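Local coordinates for protein farnesyl pyrophosphate synthetase (Staphylococcus aureus, PDB 5H9D) that probably condenses isopentenyl diphosphate units onto an allylic diphosphate, with magnesium as cofactor, to build the C35 chain of heptaprenyl diphosphate, at residues 173-181 / 191-202; 46-54 / 299-310. All coordinates share one frame; numbering follows the deposited sequence.

The two contacts lie in the all-helical fold of trans-prenyl synthases, with centres about 12 Å apart and on the same side of the chain's centre. Interaction 1 joins helix 158-183 to helix 188-215, neighbours in sequence, and is buried. Interaction 2 brings helix 43-51 and the turn after it against the start of the last helix, 302-315, nearer the surface. Along the chain, interaction 1 is nested in the loop that interaction 2 closes. The two touch each other: Phe47 packs on Ile173, Thr177 and Ile201, while Phe54 and Leu307 both reach Leu194. Helix 43-51 packs on both helices of the pair, and the C-terminal helix meets 188-215 through Leu307.

Interaction 1: 173-181 / 191-202; sequences IQISTEVGA and VRKLKMIGHYIG
Thr177 and Gly198 face each other between helices 158-183 and 188-215, an antiparallel hairpin in the alpha-helical prenyl synthase fold. The axes of the two segments approach to 7.3 Å at an angle of 158°, and Gly198, with no side chain, lets Thr177 OG1 come within 3.3 Å of its CA. The threonine hydroxyl sits between its own backbone N and carbonyl carbon (chi1 46°), a rotation that places OG1 2.8 Å from Leu194 O on the partner helix and also near Ile173 O and Gln174 O of its own.

Toward one end, Ile173 lays CG2 against the CG2 of Ile201, the two side chains crossing at about a right angle. At the other, Ala181 CB touches both Leu194 CD1 and Val191 CG2. A more polar row flanks this apolar line. Glu178 and Lys195 run side by side in the same direction; their salt bridge is weak, with Lys195 NZ 3.4 Å from Glu178 OE1, and the lysine aliphatic chain bends along the carboxylate. Gln174 swings CG anti to its own nitrogen and stretches out beside His199. Amide and imidazole planes stand 70° apart, and Gln174 OE1 meets the ring at its edge, 3.2 Å from His199 CD2.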
# COMPACT_ATOMS: atom_id res chain seq x y z
N ILE A 173 5.48 4.00 9.74
CA ILE A 173 6.75 4.11 10.45
C ILE A 173 6.42 3.65 11.87
O ILE A 173 7.21 3.00 12.56
CB ILE A 173 7.23 5.55 10.47
CG1 ILE A 173 7.30 6.09 9.03
CG2 ILE A 173 8.59 5.61 11.08
CD1 ILE A 173 8.42 5.49 8.18
N GLN A 174 5.20 3.97 12.28
CA GLN A 174 4.67 3.59 13.57
C GLN A 174 4.57 2.07 13.65
O GLN A 174 4.93 1.47 14.67
CB GLN A 174 3.30 4.20 13.69
CG GLN A 174 2.71 4.18 15.05
CD GLN A 174 1.36 4.79 15.00
OE1 GLN A 174 1.17 5.84 14.40
NE2 GLN A 174 0.40 4.14 15.62
N ILE A 175 4.05 1.46 12.59
CA ILE A 175 3.95 -0.02 12.51
C ILE A 175 5.34 -0.67 12.49
O ILE A 175 5.55 -1.73 13.07
CB ILE A 175 3.20 -0.44 11.25
CG1 ILE A 175 1.74 -0.07 11.41
CG2 ILE A 175 3.39 -1.91 10.95
CD1 ILE A 175 1.01 -0.07 10.10
N SER A 176 6.30 -0.01 11.85
CA SER A 176 7.65 -0.55 11.77
C SER A 176 8.30 -0.58 13.15
O SER A 176 9.06 -1.50 13.46
CB SER A 176 8.53 0.29 10.84
OG SER A 176 7.90 0.49 9.60
N THR A 177 8.04 0.42 13.97
CA THR A 177 8.66 0.42 15.28
C THR A 177 7.89 -0.44 16.29
O THR A 177 8.51 -1.08 17.13
CB THR A 177 8.79 1.84 15.83
OG1 THR A 177 7.56 2.54 15.61
CG2 THR A 177 9.94 2.56 15.16
N GLU A 178 6.55 -0.47 16.17
CA GLU A 178 5.69 -1.24 17.08
C GLU A 178 5.86 -2.74 16.93
O GLU A 178 6.16 -3.45 17.91
CB GLU A 178 4.23 -0.90 16.83
CG GLU A 178 3.32 -1.14 18.02
CD GLU A 178 1.86 -0.81 17.73
OE1 GLU A 178 1.58 0.19 17.02
OE2 GLU A 178 0.99 -1.56 18.23
N VAL A 179 5.63 -3.21 15.71
CA VAL A 179 5.75 -4.61 15.33
C VAL A 179 7.18 -5.10 15.57
O VAL A 179 7.42 -6.20 16.07
CB VAL A 179 5.41 -4.78 13.83
CG1 VAL A 179 5.61 -6.22 13.40
CG2 VAL A 179 3.97 -4.32 13.56
N GLY A 180 8.15 -4.28 15.22
CA GLY A 180 9.52 -4.69 15.40
C GLY A 180 9.82 -5.05 16.84
O GLY A 180 10.65 -5.93 17.12
N ALA A 181 9.17 -4.37 17.78
CA ALA A 181 9.38 -4.65 19.19
C ALA A 181 8.55 -5.87 19.58
O ALA A 181 9.00 -6.73 20.34
CB ALA A 181 8.98 -3.44 20.01
N VAL A 191 7.09 -1.25 23.99
CA VAL A 191 6.36 -1.28 22.72
C VAL A 191 5.59 0.03 22.58
O VAL A 191 5.69 0.72 21.55
CB VAL A 191 5.35 -2.47 22.66
CG1 VAL A 191 4.54 -2.39 21.37
CG2 VAL A 191 6.09 -3.79 22.71
N ARG A 192 4.82 0.38 23.60
CA ARG A 192 4.06 1.61 23.57
C ARG A 192 5.05 2.75 23.33
O ARG A 192 4.76 3.71 22.61
CB ARG A 192 3.32 1.81 24.89
CG ARG A 192 1.84 2.15 24.71
CD ARG A 192 1.64 3.53 24.11
NE ARG A 192 1.45 4.56 25.12
CZ ARG A 192 2.35 4.94 26.03
NH1 ARG A 192 3.55 4.38 26.08
NH2 ARG A 192 2.03 5.90 26.90
N LYS A 193 6.23 2.62 23.91
CA LYS A 193 7.27 3.63 23.74
C LYS A 193 7.72 3.71 22.28
O LYS A 193 7.80 4.79 21.69
CB LYS A 193 8.46 3.30 24.63
CG LYS A 193 9.21 4.52 25.10
CD LYS A 193 8.32 5.28 26.06
CE LYS A 193 8.19 4.55 27.43
NZ LYS A 193 9.51 4.44 28.17
N LEU A 194 8.01 2.57 21.68
CA LEU A 194 8.45 2.55 20.30
C LEU A 194 7.32 2.86 19.33
O LEU A 194 7.55 3.45 18.27
CB LEU A 194 9.14 1.22 20.01
CG LEU A 194 10.48 1.18 20.77
CD1 LEU A 194 11.02 -0.24 20.86
CD2 LEU A 194 11.47 2.09 20.09
N LYS A 195 6.09 2.50 19.68
CA LYS A 195 4.99 2.86 18.81
C LYS A 195 4.98 4.40 18.71
O LYS A 195 4.94 4.96 17.61
CB LYS A 195 3.65 2.37 19.37
CG LYS A 195 2.43 2.66 18.46
CD LYS A 195 1.21 3.18 19.26
CE LYS A 195 0.49 2.10 20.08
NZ LYS A 195 -0.60 1.36 19.33
N MET A 196 5.04 5.09 19.85
CA MET A 196 5.06 6.56 19.88
C MET A 196 6.32 7.19 19.25
O MET A 196 6.20 8.19 18.53
CB MET A 196 4.88 7.09 21.32
CG MET A 196 3.50 6.81 21.88
SD MET A 196 3.25 7.49 23.48
CE MET A 196 2.52 8.95 23.00
N ILE A 197 7.51 6.63 19.52
CA ILE A 197 8.75 7.16 18.94
C ILE A 197 8.64 7.15 17.41
O ILE A 197 8.89 8.16 16.73
CB ILE A 197 9.97 6.31 19.31
CG1 ILE A 197 10.28 6.44 20.80
CG2 ILE A 197 11.17 6.73 18.46
CD1 ILE A 197 11.43 5.62 21.26
N GLY A 198 8.26 5.98 16.89
CA GLY A 198 8.09 5.82 15.46
C GLY A 198 7.06 6.77 14.87
O GLY A 198 7.27 7.35 13.82
N HIS A 199 5.92 6.91 15.54
CA HIS A 199 4.90 7.80 15.04
C HIS A 199 5.40 9.24 14.93
O HIS A 199 5.12 9.90 13.93
CB HIS A 199 3.64 7.73 15.91
CG HIS A 199 2.68 8.85 15.68
ND1 HIS A 199 2.82 10.07 16.29
CD2 HIS A 199 1.62 8.96 14.87
CE1 HIS A 199 1.88 10.89 15.86
NE2 HIS A 199 1.13 10.23 14.99
N TYR A 200 6.14 9.72 15.94
CA TYR A 200 6.69 11.10 15.90
C TYR A 200 7.75 11.28 14.80
O TYR A 200 7.82 12.33 14.17
CB TYR A 200 7.32 11.54 17.25
CG TYR A 200 6.38 11.64 18.44
CD1 TYR A 200 5.05 12.03 18.27
CD2 TYR A 200 6.82 11.38 19.73
CE1 TYR A 200 4.20 12.17 19.34
CE2 TYR A 200 5.98 11.52 20.82
CZ TYR A 200 4.66 11.92 20.62
OH TYR A 200 3.82 12.11 21.70
N ILE A 201 8.59 10.26 14.59
CA ILE A 201 9.60 10.34 13.55
C ILE A 201 8.90 10.45 12.21
O ILE A 201 9.29 11.26 11.38
CB ILE A 201 10.51 9.10 13.57
CG1 ILE A 201 11.69 9.37 14.50
CG2 ILE A 201 10.96 8.71 12.11
CD1 ILE A 201 11.98 8.23 15.41
N GLY A 202 7.86 9.64 12.03
CA GLY A 202 7.08 9.65 10.80
C GLY A 202 6.41 10.99 10.50
O GLY A 202 6.35 11.39 9.34

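Interaction 2: 46-54 / 299-310; sequences AFVILSSQF and PDGHPKSLLLSL
Helix 43-51 and the last helix, 302-315, run antiparallel here, their short axes 10.3 Å apart at the nearest point and 152° between directions, while the chain then turns so that Gln53 and Pro303 have the nearest CA atoms, with Gln53 CB against Pro303 CG. At the helix interface Leu50 is a knob in a hole formed by Pro303, Leu306, Leu307 and Leu310. Its two methyls divide the work: Leu50 CD2 meets Leu306 CB at 3.8 Å, and Leu50 CD1 rests on the backbone of Leu307, 3.6 Å from Leu307 CA.

Phe47 carries the packing on toward Leu310, whose CD2 lies over one ring face in a CH-pi contact, 4.1 Å from the centroid and 27° off the normal. The same ring takes Leu307 CD1 at its edge. In this prenyl synthase fold the C-terminal helix is thus applied to the helical bundle through a leucine-rich face.

Farther along the chain, Phe54 points its ring across the start of helix 302-315. With CG anti to the carbonyl carbon (chi1 -52°), the ring reaches over to Pro303, the two side chains passing in opposite directions, Phe54 CZ by Pro303 CB. Pro299 CG and Lys304 N approach at the ring edge, and Leu307 CD2 comes in obliquely. Gly301 holds the N-cap position, and its O accepts from Ser305 N and Ser305 OG, which arrive from opposite faces of the carbonyl plane.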
# COMPACT_ATOMS: atom_id res chain seq x y z
N ALA A 46 14.76 -0.48 8.51
CA ALA A 46 15.72 -0.02 9.51
C ALA A 46 15.06 0.12 10.86
O ALA A 46 15.56 -0.42 11.85
CB ALA A 46 16.38 1.30 9.08
N PHE A 47 13.94 0.81 10.92
CA PHE A 47 13.26 0.96 12.19
C PHE A 47 12.78 -0.37 12.77
O PHE A 47 12.69 -0.51 13.97
CB PHE A 47 12.10 1.94 12.06
CG PHE A 47 12.53 3.37 12.17
CD1 PHE A 47 13.21 3.81 13.29
CD2 PHE A 47 12.31 4.24 11.13
CE1 PHE A 47 13.66 5.10 13.38
CE2 PHE A 47 12.76 5.54 11.20
CZ PHE A 47 13.44 5.98 12.32
N VAL A 48 12.48 -1.34 11.92
CA VAL A 48 12.02 -2.64 12.40
C VAL A 48 13.18 -3.36 13.11
O VAL A 48 13.02 -3.83 14.25
CB VAL A 48 11.47 -3.52 11.26
CG1 VAL A 48 11.01 -4.85 11.81
CG2 VAL A 48 10.32 -2.82 10.58
N ILE A 49 14.34 -3.47 12.44
CA ILE A 49 15.51 -4.10 13.05
C ILE A 49 15.75 -3.39 14.41
O ILE A 49 15.60 -4.01 15.45
CB ILE A 49 16.78 -4.00 12.09
CG1 ILE A 49 16.87 -5.21 11.15
CG2 ILE A 49 18.08 -3.97 12.90
CD1 ILE A 49 16.03 -5.08 9.92
N LEU A 50 16.09 -2.10 14.38
CA LEU A 50 16.34 -1.29 15.59
C LEU A 50 15.31 -1.41 16.69
O LEU A 50 15.66 -1.55 17.85
CB LEU A 50 16.50 0.19 15.25
CG LEU A 50 17.94 0.67 15.12
CD1 LEU A 50 17.94 2.17 15.06
CD2 LEU A 50 18.75 0.20 16.32
N SER A 51 14.03 -1.32 16.33
CA SER A 51 12.94 -1.46 17.30
C SER A 51 12.95 -2.80 18.01
O SER A 51 12.34 -2.95 19.06
CB SER A 51 11.57 -1.31 16.62
OG SER A 51 11.30 0.02 16.26
N SER A 52 13.61 -3.80 17.45
CA SER A 52 13.60 -5.10 18.08
C SER A 52 14.70 -5.34 19.09
O SER A 52 14.62 -6.30 19.83
CB SER A 52 13.62 -6.21 17.04
OG SER A 52 14.91 -6.36 16.49
N GLN A 53 15.72 -4.48 19.14
CA GLN A 53 16.83 -4.66 20.10
C GLN A 53 16.48 -4.42 21.59
O GLN A 53 17.28 -4.72 22.48
CB GLN A 53 18.01 -3.74 19.73
CG GLN A 53 18.40 -3.77 18.26
CD GLN A 53 18.86 -5.12 17.79
OE1 GLN A 53 19.82 -5.69 18.33
NE2 GLN A 53 18.20 -5.65 16.78
N PHE A 54 15.29 -3.89 21.87
CA PHE A 54 14.89 -3.64 23.26
C PHE A 54 13.90 -4.72 23.73
O PHE A 54 13.07 -4.51 24.63
CB PHE A 54 14.28 -2.22 23.36
CG PHE A 54 15.17 -1.17 22.77
CD1 PHE A 54 16.18 -0.59 23.51
CD2 PHE A 54 15.07 -0.83 21.43
CE1 PHE A 54 17.07 0.30 22.93
CE2 PHE A 54 15.97 0.06 20.84
CZ PHE A 54 16.97 0.62 21.59
N PRO A 299 16.39 1.93 27.84
CA PRO A 299 17.66 1.38 28.35
C PRO A 299 18.91 1.70 27.52
O PRO A 299 18.93 1.54 26.29
CB PRO A 299 17.38 -0.13 28.41
CG PRO A 299 16.30 -0.33 27.41
CD PRO A 299 15.41 0.85 27.64
N ASP A 300 19.97 2.12 28.21
CA ASP A 300 21.24 2.46 27.58
C ASP A 300 21.92 1.25 26.98
O ASP A 300 21.86 0.15 27.53
CB ASP A 300 22.18 3.10 28.61
CG ASP A 300 21.60 4.37 29.19
OD1 ASP A 300 21.73 5.43 28.54
OD2 ASP A 300 20.99 4.29 30.29
N GLY A 301 22.57 1.47 25.84
CA GLY A 301 23.24 0.39 25.14
C GLY A 301 23.48 0.83 23.71
O GLY A 301 23.19 1.99 23.39
N HIS A 302 23.99 -0.05 22.85
CA HIS A 302 24.25 0.34 21.48
C HIS A 302 22.96 0.64 20.72
O HIS A 302 22.88 1.63 19.98
CB HIS A 302 25.06 -0.70 20.71
CG HIS A 302 25.72 -0.14 19.48
ND1 HIS A 302 25.88 -0.85 18.31
CD2 HIS A 302 26.27 1.08 19.26
CE1 HIS A 302 26.50 -0.10 17.42
NE2 HIS A 302 26.76 1.08 17.97
N PRO A 303 21.94 -0.21 20.87
CA PRO A 303 20.72 0.10 20.14
C PRO A 303 20.26 1.53 20.43
O PRO A 303 20.10 2.32 19.52
CB PRO A 303 19.75 -0.98 20.63
CG PRO A 303 20.66 -2.16 20.75
CD PRO A 303 21.87 -1.55 21.48
N LYS A 304 20.07 1.85 21.71
CA LYS A 304 19.65 3.19 22.08
C LYS A 304 20.55 4.26 21.45
O LYS A 304 20.09 5.36 21.19
CB LYS A 304 19.64 3.34 23.59
CG LYS A 304 19.27 4.75 24.11
CD LYS A 304 19.31 4.78 25.63
CE LYS A 304 18.87 6.11 26.18
NZ LYS A 304 18.96 6.14 27.68
N SER A 305 21.81 3.93 21.21
CA SER A 305 22.73 4.89 20.59
C SER A 305 22.49 5.01 19.09
O SER A 305 22.73 6.06 18.48
CB SER A 305 24.19 4.46 20.80
OG SER A 305 24.60 4.51 22.15
N LEU A 306 22.02 3.92 18.49
CA LEU A 306 21.76 3.89 17.05
C LEU A 306 20.47 4.58 16.71
O LEU A 306 20.39 5.30 15.74
CB LEU A 306 21.76 2.44 16.54
CG LEU A 306 23.17 1.83 16.36
CD1 LEU A 306 23.10 0.33 16.16
CD2 LEU A 306 23.86 2.50 15.19
N LEU A 307 19.46 4.37 17.53
CA LEU A 307 18.17 5.02 17.32
C LEU A 307 18.39 6.52 17.50
O LEU A 307 17.93 7.31 16.67
CB LEU A 307 17.15 4.46 18.31
CG LEU A 307 15.64 4.66 18.19
CD1 LEU A 307 15.13 4.25 16.85
CD2 LEU A 307 14.97 3.83 19.30
N LEU A 308 19.09 6.92 18.57
CA LEU A 308 19.38 8.34 18.83
C LEU A 308 20.09 8.96 17.63
O LEU A 308 19.74 10.04 17.17
CB LEU A 308 20.26 8.51 20.08
CG LEU A 308 19.57 8.52 21.45
CD1 LEU A 308 20.53 7.98 22.51
CD2 LEU A 308 19.13 9.91 21.81
N SER A 309 21.09 8.25 17.13
CA SER A 309 21.85 8.68 15.97
C SER A 309 20.95 8.78 14.72
O SER A 309 20.92 9.79 14.04
CB SER A 309 22.97 7.69 15.71
OG SER A 309 23.68 8.04 14.54
N LEU A 310 20.21 7.71 14.42
CA LEU A 310 19.33 7.70 13.27
C LEU A 310 18.23 8.75 13.40
O LEU A 310 17.88 9.42 12.44
CB LEU A 310 18.71 6.30 13.08
CG LEU A 310 17.67 6.16 11.95
CD1 LEU A 310 18.33 6.43 10.59
CD2 LEU A 310 17.05 4.76 11.96